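PDB 5FOC: leucyl-trna synthetase from Plasmodium falciparum, which probably charges tRNA(Leu) with leucine using ATP and hydrolyses wrongly charged tRNA, the hydrolysis being the task of the editing domain that forms this chain. Local coordinates for residues E339-V344 with G349-N354; T127-T132 with E330-K335; D97-E102 with M170-I175; K106-N111 with E174-C179. The protein carries 2 engineered substitutions. One frame throughout, in Å; residues are numbered along the deposited sequence.

Interaction 1 (E339-V344 with G349-N354); sequences EGIMTV and GMKTFN
Thr352 and Met342 lie crosswise, side chain against side chain. Thr352 OG1 lies 3.4 Å from Met342 SD. The methionine chain is bent at chi2 (-50°), which brings SD over Thr352, and a second bend at chi3 turns CE. Its CB and CG rest against Met350 O. Thr352 carries its methyl CG2 anti to the backbone N (chi1 -56°). This leaves OG1 beside that N, close over the Gly340 carbonyl group and 3.0 Å from Gly340 C. The fit there is tight, consistent with the absence of a side chain at Gly340. Ile341 points away, but its CB and CG2 still touch 349-354. CG2 reaches Gly349 C, and CG1 lies 4.2 Å from Lys351 CD. The Met350 side chain instead leads away toward helix 352-365.

Three backbone bonds join the segments around a single beta bridge between Ile341 and Lys351. Thr352 N gives to Gly340 O at 2.9 Å. Met342 N gives to Met350 O at 2.8 Å. Gly349 N gives to Met342 O at 3.0 Å. Strand 341-342 also pairs antiparallel with strand 298-299.

Water 1 donates to Gly340 O at 2.7 Å and accepts from Lys351 NZ and Phe353 N. The folded Lys351 chain brings its amine back to this water. Gly340 O thus takes two donors. Its carbonyl and the water together satisfy the N-H groups of Thr352 and Phe353 as helix 352-365 begins.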
loop_
_atom_site.group_PDB
_atom_site.type_symbol
_atom_site.label_atom_id
_atom_site.label_comp_id
_atom_site.label_asym_id
_atom_site.label_seq_id
_atom_site.Cartn_x
_atom_site.Cartn_y
_atom_site.Cartn_z
ATOM N N GLU A 339 -20.270 8.440 13.969
ATOM C CA GLU A 339 -21.638 8.443 13.547
ATOM C C GLU A 339 -21.924 7.399 12.482
ATOM O O GLU A 339 -23.070 7.134 12.214
ATOM C CB GLU A 339 -22.036 9.819 13.008
ATOM C CG GLU A 339 -21.962 10.912 14.036
ATOM C CD GLU A 339 -22.281 12.274 13.455
ATOM O OE1 GLU A 339 -23.205 12.391 12.637
ATOM O OE2 GLU A 339 -21.589 13.250 13.805
ATOM N N GLY A 340 -20.875 6.783 11.965
ATOM C CA GLY A 340 -21.067 5.904 10.795
ATOM C C GLY A 340 -21.674 4.572 11.204
ATOM O O GLY A 340 -21.454 4.102 12.342
ATOM N N ILE A 341 -22.392 3.945 10.251
ATOM C CA ILE A 341 -22.917 2.586 10.401
ATOM C C ILE A 341 -22.297 1.768 9.270
ATOM O O ILE A 341 -22.298 2.205 8.119
ATOM C CB ILE A 341 -24.458 2.543 10.298
ATOM C CG1 ILE A 341 -25.079 3.444 11.384
ATOM C CG2 ILE A 341 -24.986 1.120 10.436
ATOM C CD1 ILE A 341 -26.520 3.816 11.141
ATOM N N MET A 342 -21.751 0.617 9.621
ATOM C CA MET A 342 -21.204 -0.314 8.615
ATOM C C MET A 342 -22.283 -0.949 7.745
ATOM O O MET A 342 -23.349 -1.366 8.221
ATOM C CB MET A 342 -20.415 -1.411 9.303
ATOM C CG MET A 342 -19.244 -0.961 10.188
ATOM S SD MET A 342 -18.087 0.190 9.475
ATOM C CE MET A 342 -17.488 -0.853 8.118
ATOM N N THR A 343 -21.948 -1.089 6.468
ATOM C CA THR A 343 -22.890 -1.631 5.458
ATOM C C THR A 343 -22.445 -2.936 4.737
ATOM O O THR A 343 -23.123 -3.417 3.781
ATOM C CB THR A 343 -23.185 -0.569 4.388
ATOM O OG1 THR A 343 -21.958 -0.183 3.764
ATOM C CG2 THR A 343 -23.878 0.639 4.997
ATOM N N VAL A 344 -21.337 -3.502 5.199
ATOM C CA VAL A 344 -20.697 -4.691 4.567
ATOM C C VAL A 344 -20.419 -5.789 5.561
ATOM O O VAL A 344 -20.161 -5.500 6.768
ATOM C CB VAL A 344 -19.380 -4.293 3.848
ATOM C CG1 VAL A 344 -19.710 -3.363 2.675
ATOM C CG2 VAL A 344 -18.381 -3.627 4.830
ATOM N N GLY A 349 -24.848 -3.350 9.885
ATOM C CA GLY A 349 -25.566 -2.703 11.008
ATOM C C GLY A 349 -24.813 -2.287 12.259
ATOM O O GLY A 349 -25.412 -1.713 13.179
ATOM N N MET A 350 -23.523 -2.602 12.307
ATOM C CA MET A 350 -22.684 -2.318 13.442
ATOM C C MET A 350 -22.221 -0.866 13.331
ATOM O O MET A 350 -22.088 -0.318 12.244
ATOM C CB MET A 350 -21.502 -3.275 13.384
ATOM C CG MET A 350 -20.750 -3.473 14.672
ATOM S SD MET A 350 -19.246 -4.399 14.299
ATOM C CE MET A 350 -18.292 -3.588 15.554
ATOM N N LYS A 351 -21.975 -0.200 14.457
ATOM C CA LYS A 351 -21.473 1.117 14.338
ATOM C C LYS A 351 -19.996 1.109 13.963
ATOM O O LYS A 351 -19.221 0.299 14.469
ATOM C CB LYS A 351 -21.638 1.793 15.714
ATOM C CG LYS A 351 -23.116 1.971 16.087
ATOM C CD LYS A 351 -23.812 3.099 15.326
ATOM C CE LYS A 351 -23.771 4.433 16.073
ATOM N NZ LYS A 351 -22.439 5.100 16.004
ATOM N N THR A 352 -19.613 2.046 13.115
ATOM C CA THR A 352 -18.231 2.205 12.710
ATOM C C THR A 352 -17.309 2.360 13.920
ATOM O O THR A 352 -16.196 1.857 13.956
ATOM C CB THR A 352 -18.121 3.397 11.754
ATOM O OG1 THR A 352 -19.020 3.213 10.630
ATOM C CG2 THR A 352 -16.742 3.607 11.279
ATOM N N PHE A 353 -17.808 3.058 14.932
ATOM C CA PHE A 353 -16.998 3.226 16.127
ATOM C C PHE A 353 -16.493 1.911 16.722
ATOM O O PHE A 353 -15.303 1.800 17.062
ATOM C CB PHE A 353 -17.817 3.989 17.136
ATOM C CG PHE A 353 -17.060 4.319 18.391
ATOM C CD1 PHE A 353 -16.265 5.452 18.455
ATOM C CD2 PHE A 353 -17.103 3.467 19.474
ATOM C CE1 PHE A 353 -15.585 5.766 19.655
ATOM C CE2 PHE A 353 -16.424 3.778 20.646
ATOM C CZ PHE A 353 -15.629 4.901 20.712
ATOM N N ASN A 354 -17.387 0.911 16.789
ATOM C CA ASN A 354 -17.046 -0.401 17.310
ATOM C C ASN A 354 -16.226 -1.213 16.252
ATOM O O ASN A 354 -15.237 -1.917 16.576
ATOM C CB ASN A 354 -18.335 -1.138 17.750
ATOM C CG ASN A 354 -19.143 -0.380 18.834
ATOM O OD1 ASN A 354 -20.344 -0.064 18.640
ATOM N ND2 ASN A 354 -18.518 -0.103 19.946
HETATM O O HOH W 1 -20.118 4.828 14.602
#

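Interaction 2 (T127-T132 with E330-K335); sequences TLKPET and EVLYKK
From Thr127 to Thr132 the chain passes Tyr333 of helix 325-339 and touches it with Leu128 and Lys129. Thr127 starts the bend. Its OG1 accepts from Lys129 N at 2.9 Å, an ST turn that spans Leu128. Leu128 comes next, at the edge of the Tyr333 ring. Its CB lies 3.7 Å from Tyr333 CE1, and its O lies in the ring plane beside the same carbon. Water 2 donates to Leu128 O at 2.6 Å and is hydrogen-bonded to Tyr333 OH at 3.0 Å. Tyr333 CG is anti to its backbone N (chi1 170°), which carries the ring out from the helix to this edge.

Lys129 follows, its chain extended beyond CG. It runs antiparallel alongside the tyrosine, with CG 4.1 Å from Tyr333 CD1. Its NZ ends 4.3 Å from Leu332 CD2 and is hydrogen-bonded to Gln336 on the same helix. Lys129 O accepts from both Thr132 N and Thr132 OG1, the latter at 2.7 Å, so the 3-10 segment 130-132 begins with a doubly held carbonyl. Glu131 turns to Arg356 in a salt bridge.

The loop leaves strand 120-127 of the main sheet, with Leu128 packed on Tyr8 of strand 7-15. Pro130 meets helix 352-365, Tyr333 touches Arg356 of that helix, and Leu332 faces helix 307-314.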
loop_
_atom_site.group_PDB
_atom_site.type_symbol
_atom_site.label_atom_id
_atom_site.label_comp_id
_atom_site.label_asym_id
_atom_site.label_seq_id
_atom_site.Cartn_x
_atom_site.Cartn_y
_atom_site.Cartn_z
ATOM N N THR A 127 -3.492 2.434 6.607
ATOM C CA THR A 127 -4.810 3.028 6.718
ATOM C C THR A 127 -5.133 3.359 8.194
ATOM O O THR A 127 -4.753 2.594 9.104
ATOM C CB THR A 127 -5.924 2.121 6.100
ATOM O OG1 THR A 127 -7.167 2.806 6.102
ATOM C CG2 THR A 127 -6.068 0.831 6.830
ATOM N N LEU A 128 -5.876 4.453 8.350
ATOM C CA LEU A 128 -6.542 4.741 9.616
ATOM C C LEU A 128 -7.971 4.293 9.656
ATOM O O LEU A 128 -8.641 4.404 10.656
ATOM C CB LEU A 128 -6.476 6.244 9.900
ATOM C CG LEU A 128 -5.052 6.791 10.032
ATOM C CD1 LEU A 128 -5.046 8.303 9.997
ATOM C CD2 LEU A 128 -4.406 6.209 11.265
ATOM N N LYS A 129 -8.461 3.675 8.545
ATOM C CA LYS A 129 -9.806 3.239 8.481
ATOM C C LYS A 129 -9.846 1.777 7.992
ATOM O O LYS A 129 -10.364 1.500 6.875
ATOM C CB LYS A 129 -10.618 4.117 7.531
ATOM C CG LYS A 129 -10.603 5.617 7.638
ATOM C CD LYS A 129 -11.621 6.140 6.606
ATOM C CE LYS A 129 -11.442 7.590 6.226
ATOM N NZ LYS A 129 -12.556 8.119 5.384
ATOM N N PRO A 130 -9.299 0.837 8.775
ATOM C CA PRO A 130 -9.254 -0.582 8.326
ATOM C C PRO A 130 -10.593 -1.197 8.023
ATOM O O PRO A 130 -10.637 -2.099 7.157
ATOM C CB PRO A 130 -8.576 -1.337 9.462
ATOM C CG PRO A 130 -8.750 -0.392 10.672
ATOM C CD PRO A 130 -8.714 0.995 10.126
ATOM N N GLU A 131 -11.664 -0.716 8.633
ATOM C CA GLU A 131 -13.031 -1.195 8.420
ATOM C C GLU A 131 -13.528 -0.986 6.966
ATOM O O GLU A 131 -14.600 -1.479 6.620
ATOM C CB GLU A 131 -14.016 -0.578 9.446
ATOM C CG GLU A 131 -14.287 0.920 9.299
ATOM C CD GLU A 131 -13.153 1.868 9.753
ATOM O OE1 GLU A 131 -12.124 1.419 10.333
ATOM O OE2 GLU A 131 -13.304 3.095 9.515
ATOM N N THR A 132 -12.841 -0.137 6.218
ATOM C CA THR A 132 -13.177 0.167 4.819
ATOM C C THR A 132 -12.417 -0.731 3.845
ATOM O O THR A 132 -12.647 -0.577 2.655
ATOM C CB THR A 132 -12.871 1.667 4.487
ATOM O OG1 THR A 132 -11.453 1.924 4.456
ATOM C CG2 THR A 132 -13.594 2.634 5.536
ATOM N N GLU A 330 -10.052 15.183 7.582
ATOM C CA GLU A 330 -10.083 15.101 9.032
ATOM C C GLU A 330 -11.522 15.116 9.602
ATOM O O GLU A 330 -11.859 14.277 10.448
ATOM C CB GLU A 330 -9.180 16.206 9.649
ATOM C CG GLU A 330 -7.686 15.926 9.409
ATOM C CD GLU A 330 -6.750 17.129 9.563
ATOM O OE1 GLU A 330 -7.218 18.279 9.730
ATOM O OE2 GLU A 330 -5.513 16.925 9.506
ATOM N N VAL A 331 -12.360 16.026 9.100
ATOM C CA VAL A 331 -13.777 16.130 9.474
ATOM C C VAL A 331 -14.579 14.867 9.137
ATOM O O VAL A 331 -15.371 14.384 9.957
ATOM C CB VAL A 331 -14.431 17.370 8.808
ATOM C CG1 VAL A 331 -15.947 17.400 8.984
ATOM C CG2 VAL A 331 -13.835 18.651 9.385
ATOM N N LEU A 332 -14.384 14.347 7.921
ATOM C CA LEU A 332 -15.084 13.121 7.509
ATOM C C LEU A 332 -14.625 11.907 8.322
ATOM O O LEU A 332 -15.439 11.084 8.723
ATOM C CB LEU A 332 -14.906 12.855 6.003
ATOM C CG LEU A 332 -15.540 11.579 5.475
ATOM C CD1 LEU A 332 -17.050 11.660 5.579
ATOM C CD2 LEU A 332 -15.095 11.343 4.021
ATOM N N TYR A 333 -13.327 11.825 8.605
ATOM C CA TYR A 333 -12.807 10.743 9.426
ATOM C C TYR A 333 -13.513 10.666 10.773
ATOM O O TYR A 333 -13.941 9.605 11.212
ATOM C CB TYR A 333 -11.302 10.899 9.580
ATOM C CG TYR A 333 -10.615 10.009 10.581
ATOM C CD1 TYR A 333 -10.206 8.726 10.271
ATOM C CD2 TYR A 333 -10.315 10.503 11.866
ATOM C CE1 TYR A 333 -9.552 7.936 11.198
ATOM C CE2 TYR A 333 -9.649 9.723 12.816
ATOM C CZ TYR A 333 -9.251 8.438 12.475
ATOM O OH TYR A 333 -8.599 7.623 13.376
ATOM N N LYS A 334 -13.605 11.837 11.443
ATOM C CA LYS A 334 -14.226 11.910 12.797
ATOM C C LYS A 334 -15.743 11.626 12.729
ATOM O O LYS A 334 -16.303 10.876 13.514
ATOM C CB LYS A 334 -13.873 13.271 13.424
ATOM C CG LYS A 334 -12.489 13.266 14.079
ATOM C CD LYS A 334 -12.165 14.598 14.763
ATOM C CE LYS A 334 -10.657 14.771 15.005
ATOM N NZ LYS A 334 -9.852 14.965 13.755
ATOM N N LYS A 335 -16.378 12.109 11.666
ATOM C CA LYS A 335 -17.803 11.907 11.503
ATOM C C LYS A 335 -18.142 10.438 11.248
ATOM O O LYS A 335 -19.051 9.892 11.839
ATOM C CB LYS A 335 -18.338 12.773 10.372
ATOM C CG LYS A 335 -19.847 12.851 10.325
ATOM C CD LYS A 335 -20.293 14.075 9.543
ATOM C CE LYS A 335 -21.802 14.140 9.407
ATOM N NZ LYS A 335 -22.487 14.509 10.674
HETATM O O HOH W 2 -7.556 4.886 13.016
#

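Interaction 3 (D97-E102 with M170-I175); sequences DFEKGE and MTKEEI
Lys172 NZ forms a salt bridge with Glu102 OE1 at 2.8 Å. The amine meets the oxygen on its syn side, only 15° out of the carboxylate plane. The same amine also donates to Asp97 O at 2.8 Å, but this bond is weak. Glu102 OE1 has a second donor in Glu99 N, also at 2.8 Å, which approaches from above the carboxylate plane. Glu102 OE1 thus links Lys172 to the backbone of the Glu99-Glu102 turn. That turn is a type I beta turn, closed by Glu102 N giving to Glu99 O at 2.9 Å. Glu102 also occupies the N-cap position of helix 103-109.

The glutamate and lysine chains meet nearly perpendicular to each other. Glu102 is extended beyond CG. Lys172 CD passes both carboxylate oxygens, 3.6 Å from Glu102 OE1. The bend at chi3 (-90°) then turns CE and NZ toward OE1 and Asp97 O. Phe98 CA comes within 4.1 Å of Lys172 NZ. Glu99 OE2 is 5.2 Å from Lys172 NZ; it may add to the negative field, though not in contact.

Lys172 opens helix 172-178. Just before it, Thr171 and Glu174 form a capping box: Glu174 N gives to Thr171 OG1, and Thr171 N gives to Glu174 OE1. The lysine stem packs on Leu105, Leu202 and Phe213.

Lys172 is buried although the contact lies near the surface. Its amine is met by a carboxylate and a backbone carbonyl. The pairing probably keeps both side chains ionised and ties the loop 97-102 to the start of helix 172-178.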
loop_
_atom_site.group_PDB
_atom_site.type_symbol
_atom_site.label_atom_id
_atom_site.label_comp_id
_atom_site.label_asym_id
_atom_site.label_seq_id
_atom_site.Cartn_x
_atom_site.Cartn_y
_atom_site.Cartn_z
ATOM N N ASP A 97 25.107 -4.181 -0.966
ATOM C CA ASP A 97 26.134 -4.881 -1.718
ATOM C C ASP A 97 26.342 -6.306 -1.209
ATOM O O ASP A 97 26.245 -6.585 -0.010
ATOM C CB ASP A 97 27.462 -4.131 -1.664
ATOM C CG ASP A 97 27.403 -2.813 -2.387
ATOM O OD1 ASP A 97 26.923 -1.829 -1.796
ATOM O OD2 ASP A 97 27.810 -2.778 -3.567
ATOM N N PHE A 98 26.627 -7.196 -2.143
ATOM C CA PHE A 98 26.964 -8.573 -1.832
ATOM C C PHE A 98 28.465 -8.685 -1.648
ATOM O O PHE A 98 29.235 -8.218 -2.478
ATOM C CB PHE A 98 26.471 -9.523 -2.934
ATOM C CG PHE A 98 24.989 -9.576 -3.036
ATOM C CD1 PHE A 98 24.261 -10.449 -2.253
ATOM C CD2 PHE A 98 24.310 -8.705 -3.877
ATOM C CE1 PHE A 98 22.869 -10.489 -2.342
ATOM C CE2 PHE A 98 22.926 -8.731 -3.967
ATOM C CZ PHE A 98 22.200 -9.620 -3.194
ATOM N N GLU A 99 28.851 -9.296 -0.533
ATOM C CA GLU A 99 30.235 -9.501 -0.141
ATOM C C GLU A 99 30.854 -10.673 -0.912
ATOM O O GLU A 99 30.140 -11.460 -1.609
ATOM C CB GLU A 99 30.310 -9.766 1.368
ATOM C CG GLU A 99 29.676 -8.697 2.261
ATOM C CD GLU A 99 30.526 -7.452 2.418
ATOM O OE1 GLU A 99 31.773 -7.558 2.399
ATOM O OE2 GLU A 99 29.942 -6.360 2.584
ATOM N N LYS A 100 32.176 -10.806 -0.797
ATOM C CA LYS A 100 32.952 -11.644 -1.732
ATOM C C LYS A 100 32.414 -13.076 -1.922
ATOM O O LYS A 100 32.289 -13.557 -3.063
ATOM C CB LYS A 100 34.440 -11.684 -1.339
ATOM C CG LYS A 100 35.381 -11.879 -2.521
ATOM C CD LYS A 100 35.722 -13.339 -2.783
ATOM C CE LYS A 100 36.734 -13.457 -3.915
ATOM N NZ LYS A 100 37.392 -14.792 -3.935
ATOM N N GLY A 101 32.078 -13.728 -0.808
ATOM C CA GLY A 101 31.556 -15.095 -0.816
ATOM C C GLY A 101 30.042 -15.236 -0.755
ATOM O O GLY A 101 29.536 -16.293 -0.349
ATOM N N GLU A 102 29.317 -14.189 -1.162
ATOM C CA GLU A 102 27.851 -14.181 -1.166
ATOM C C GLU A 102 27.241 -14.279 -2.557
ATOM O O GLU A 102 26.086 -13.864 -2.771
ATOM C CB GLU A 102 27.329 -12.922 -0.497
ATOM C CG GLU A 102 27.782 -12.805 0.931
ATOM C CD GLU A 102 27.156 -11.627 1.634
ATOM O OE1 GLU A 102 26.941 -10.570 1.014
ATOM O OE2 GLU A 102 26.918 -11.740 2.821
ATOM N N MET A 170 20.064 -10.319 12.349
ATOM C CA MET A 170 20.268 -11.554 11.621
ATOM C C MET A 170 21.275 -11.347 10.517
ATOM O O MET A 170 21.398 -10.268 9.989
ATOM C CB MET A 170 18.904 -12.006 11.093
ATOM C CG MET A 170 17.999 -12.465 12.223
ATOM S SD MET A 170 16.255 -12.614 11.835
ATOM C CE MET A 170 16.428 -13.716 10.499
ATOM N N THR A 171 21.990 -12.411 10.143
ATOM C CA THR A 171 22.861 -12.363 8.988
ATOM C C THR A 171 21.985 -12.407 7.713
ATOM O O THR A 171 20.793 -12.769 7.716
ATOM C CB THR A 171 23.836 -13.558 8.950
ATOM O OG1 THR A 171 23.095 -14.779 8.778
ATOM C CG2 THR A 171 24.650 -13.621 10.223
ATOM N N LYS A 172 22.620 -12.070 6.611
ATOM C CA LYS A 172 21.975 -12.069 5.323
ATOM C C LYS A 172 21.341 -13.443 5.026
ATOM O O LYS A 172 20.168 -13.541 4.627
ATOM C CB LYS A 172 22.990 -11.681 4.251
ATOM C CG LYS A 172 22.447 -10.766 3.193
ATOM C CD LYS A 172 23.542 -10.254 2.252
ATOM C CE LYS A 172 24.179 -8.960 2.745
ATOM N NZ LYS A 172 25.244 -8.471 1.836
ATOM N N GLU A 173 22.115 -14.486 5.299
ATOM C CA GLU A 173 21.683 -15.849 5.090
ATOM C C GLU A 173 20.485 -16.163 5.976
ATOM O O GLU A 173 19.483 -16.712 5.480
ATOM C CB GLU A 173 22.837 -16.800 5.343
ATOM C CG GLU A 173 22.574 -18.227 4.944
ATOM C CD GLU A 173 23.875 -18.978 4.745
ATOM O OE1 GLU A 173 24.685 -18.547 3.886
ATOM O OE2 GLU A 173 24.098 -19.975 5.464
ATOM N N GLU A 174 20.572 -15.779 7.272
ATOM C CA GLU A 174 19.470 -15.986 8.199
ATOM C C GLU A 174 18.193 -15.286 7.731
ATOM O O GLU A 174 17.130 -15.854 7.836
ATOM C CB GLU A 174 19.841 -15.564 9.626
ATOM C CG GLU A 174 20.803 -16.536 10.281
ATOM C CD GLU A 174 21.382 -16.015 11.576
ATOM O OE1 GLU A 174 21.262 -14.778 11.883
ATOM O OE2 GLU A 174 21.976 -16.869 12.287
ATOM N N ILE A 175 18.301 -14.073 7.214
ATOM C CA ILE A 175 17.125 -13.319 6.709
ATOM C C ILE A 175 16.478 -14.034 5.514
ATOM O O ILE A 175 15.252 -14.235 5.478
ATOM C CB ILE A 175 17.482 -11.866 6.305
ATOM C CG1 ILE A 175 17.926 -11.118 7.579
ATOM C CG2 ILE A 175 16.315 -11.111 5.670
ATOM C CD1 ILE A 175 18.567 -9.765 7.337
#

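Interaction 4 (K106-N111 with E174-C179); sequences KNKIWN and EIINSC
Ile109 and Ile176 touch through their CD1 methyls. The flat groups of 106-111, the Trp110 indole and the Asn111 amide, follow Ile109 in the chain and lie away from 174-179. One face of the Trp110 ring carries Lys106 CG, which lies 3.7 Å above the ring plane and is offset toward the rim. Phe95 meets the same indole edge-to-face, and Met26, Ile29 and Gln33 of helix 18-35 also touch it. Asn111 ND2 gives to Asn107 O at 3.1 Å, with the acceptor in the amide plane. Asn111 OD1 caps a backbone N of helix 112-118.

Across the contact the packing is apolar and narrow. Ile109 CD1 is 3.8 Å from Ile176 CD1, and the two side chains run at a slant to each other. In Ile176, CG1 is anti to the carbonyl carbon (chi1 -68°) and CG2 is anti to the backbone N. The two branches divide the contact, CD1 going to Ile109 and CG2 to Lys108.

This is side-chain packing between helix 103-109 and helix 172-178, toward the periphery of the editing domain, where Ile176 also rests on Leu151 of strand 146-152. Trp110 centres an inverse gamma turn as helix 103-109 ends. Helix 172-178 ends with Ser178 N and Cys179 N both giving to Ile175 O, and Ser178 OG reaches back to Glu174 O at 2.8 Å.

Lys108 CD lies 3.8 Å from Ile176 CG2, and Lys108 CE is at 4.0 Å from the same methyl. These side chains lie side by side and point opposite ways. The Lys108 chain runs on beyond Ile176, and NZ forms a salt bridge with Asp118.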
loop_
_atom_site.group_PDB
_atom_site.type_symbol
_atom_site.label_atom_id
_atom_site.label_comp_id
_atom_site.label_asym_id
_atom_site.label_seq_id
_atom_site.Cartn_x
_atom_site.Cartn_y
_atom_site.Cartn_z
ATOM N N LYS A 106 23.252 -13.918 -4.007
ATOM C CA LYS A 106 22.921 -13.065 -5.113
ATOM C C LYS A 106 22.162 -13.894 -6.145
ATOM O O LYS A 106 21.068 -13.504 -6.535
ATOM C CB LYS A 106 24.174 -12.429 -5.729
ATOM C CG LYS A 106 23.897 -11.477 -6.895
ATOM C CD LYS A 106 25.138 -11.248 -7.756
ATOM C CE LYS A 106 26.024 -10.170 -7.205
ATOM N NZ LYS A 106 27.166 -9.951 -8.133
ATOM N N ASN A 107 22.725 -15.039 -6.565
ATOM C CA ASN A 107 22.085 -15.902 -7.554
ATOM C C ASN A 107 20.693 -16.424 -7.145
ATOM O O ASN A 107 19.857 -16.714 -8.009
ATOM C CB ASN A 107 22.989 -17.107 -7.865
ATOM C CG ASN A 107 24.231 -16.747 -8.669
ATOM O OD1 ASN A 107 24.342 -15.659 -9.230
ATOM N ND2 ASN A 107 25.204 -17.676 -8.699
ATOM N N LYS A 108 20.461 -16.549 -5.833
ATOM C CA LYS A 108 19.176 -16.973 -5.296
ATOM C C LYS A 108 18.139 -15.842 -5.355
ATOM O O LYS A 108 16.968 -16.081 -5.653
ATOM C CB LYS A 108 19.347 -17.467 -3.850
ATOM C CG LYS A 108 18.111 -18.084 -3.199
ATOM C CD LYS A 108 18.393 -18.485 -1.746
ATOM C CE LYS A 108 17.407 -19.499 -1.151
ATOM N NZ LYS A 108 15.970 -19.182 -1.381
ATOM N N ILE A 109 18.578 -14.614 -5.073
ATOM C CA ILE A 109 17.667 -13.448 -4.994
ATOM C C ILE A 109 17.364 -12.970 -6.412
ATOM O O ILE A 109 16.193 -12.738 -6.728
ATOM C CB ILE A 109 18.226 -12.279 -4.094
ATOM C CG1 ILE A 109 18.396 -12.792 -2.684
ATOM C CG2 ILE A 109 17.247 -11.126 -4.091
ATOM C CD1 ILE A 109 19.332 -11.940 -1.886
ATOM N N TRP A 110 18.401 -12.832 -7.251
ATOM C CA TRP A 110 18.243 -12.315 -8.629
ATOM C C TRP A 110 17.830 -13.449 -9.551
ATOM O O TRP A 110 18.608 -13.919 -10.362
ATOM C CB TRP A 110 19.510 -11.625 -9.114
ATOM C CG TRP A 110 19.896 -10.394 -8.254
ATOM C CD1 TRP A 110 19.267 -9.910 -7.125
ATOM C CD2 TRP A 110 20.990 -9.518 -8.496
ATOM N NE1 TRP A 110 19.933 -8.792 -6.634
ATOM C CE2 TRP A 110 20.999 -8.537 -7.447
ATOM C CE3 TRP A 110 21.998 -9.475 -9.465
ATOM C CZ2 TRP A 110 21.926 -7.514 -7.410
ATOM C CZ3 TRP A 110 22.944 -8.482 -9.388
ATOM C CH2 TRP A 110 22.891 -7.503 -8.368
ATOM N N ASN A 111 16.638 -13.940 -9.329
ATOM C CA ASN A 111 16.198 -15.242 -9.881
ATOM C C ASN A 111 14.715 -15.211 -9.910
ATOM O O ASN A 111 14.070 -14.875 -8.945
ATOM C CB ASN A 111 16.716 -16.360 -8.950
ATOM C CG ASN A 111 16.623 -17.738 -9.544
ATOM O OD1 ASN A 111 15.580 -18.158 -10.015
ATOM N ND2 ASN A 111 17.692 -18.477 -9.426
ATOM N N GLU A 174 20.572 -15.779 7.272
ATOM C CA GLU A 174 19.470 -15.986 8.199
ATOM C C GLU A 174 18.193 -15.286 7.731
ATOM O O GLU A 174 17.130 -15.854 7.836
ATOM C CB GLU A 174 19.841 -15.564 9.626
ATOM C CG GLU A 174 20.803 -16.536 10.281
ATOM C CD GLU A 174 21.382 -16.015 11.576
ATOM O OE1 GLU A 174 21.262 -14.778 11.883
ATOM O OE2 GLU A 174 21.976 -16.869 12.287
ATOM N N ILE A 175 18.301 -14.073 7.214
ATOM C CA ILE A 175 17.125 -13.319 6.709
ATOM C C ILE A 175 16.478 -14.034 5.514
ATOM O O ILE A 175 15.252 -14.235 5.478
ATOM C CB ILE A 175 17.482 -11.866 6.305
ATOM C CG1 ILE A 175 17.926 -11.118 7.579
ATOM C CG2 ILE A 175 16.315 -11.111 5.670
ATOM C CD1 ILE A 175 18.567 -9.765 7.337
ATOM N N ILE A 176 17.332 -14.494 4.621
ATOM C CA ILE A 176 16.846 -15.212 3.455
ATOM C C ILE A 176 16.147 -16.503 3.888
ATOM O O ILE A 176 15.119 -16.900 3.288
ATOM C CB ILE A 176 18.010 -15.448 2.467
ATOM C CG1 ILE A 176 18.493 -14.124 1.848
ATOM C CG2 ILE A 176 17.553 -16.298 1.305
ATOM C CD1 ILE A 176 19.829 -14.210 1.112
ATOM N N ASN A 177 16.712 -17.198 4.880
ATOM C CA ASN A 177 16.137 -18.446 5.375
ATOM C C ASN A 177 14.938 -18.335 6.304
ATOM O O ASN A 177 14.267 -19.355 6.584
ATOM C CB ASN A 177 17.228 -19.275 6.041
ATOM C CG ASN A 177 18.319 -19.686 5.056
ATOM O OD1 ASN A 177 18.066 -19.768 3.881
ATOM N ND2 ASN A 177 19.534 -19.918 5.547
ATOM N N SER A 178 14.668 -17.123 6.809
ATOM C CA SER A 178 13.653 -16.981 7.829
ATOM C C SER A 178 12.467 -16.074 7.482
ATOM O O SER A 178 11.410 -16.174 8.115
ATOM C CB SER A 178 14.299 -16.474 9.091
ATOM O OG SER A 178 15.397 -17.260 9.493
ATOM N N CYS A 179 12.635 -15.202 6.496
ATOM C CA CYS A 179 11.674 -14.145 6.193
ATOM C C CYS A 179 10.955 -14.466 4.873
ATOM O O CYS A 179 11.579 -14.410 3.775
ATOM C CB CYS A 179 12.406 -12.821 6.073
ATOM S SG CYS A 179 13.136 -12.297 7.624
#

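The four contacts form two pairs on opposite sides of the chain's centre. Interactions 1 and 2 have centres about 12 Å apart and touch: Met342 CE lies 3.3 Å from Glu131 O. Helix 325-339 of interaction 2 leads directly into strand 341-342 of interaction 1. Interactions 3 and 4 have centres about 9 Å apart and share Glu174 and Ile175 of helix 172-178. Phe98 joins them, with CE1 3.9 Å from Ile109 CD1 and CE2 3.8 Å from Trp110 CZ2. The centres of interactions 1 and 3 are about 48 Å apart. Even between interactions 2 and 4 the nearest atoms are about 22 Å apart.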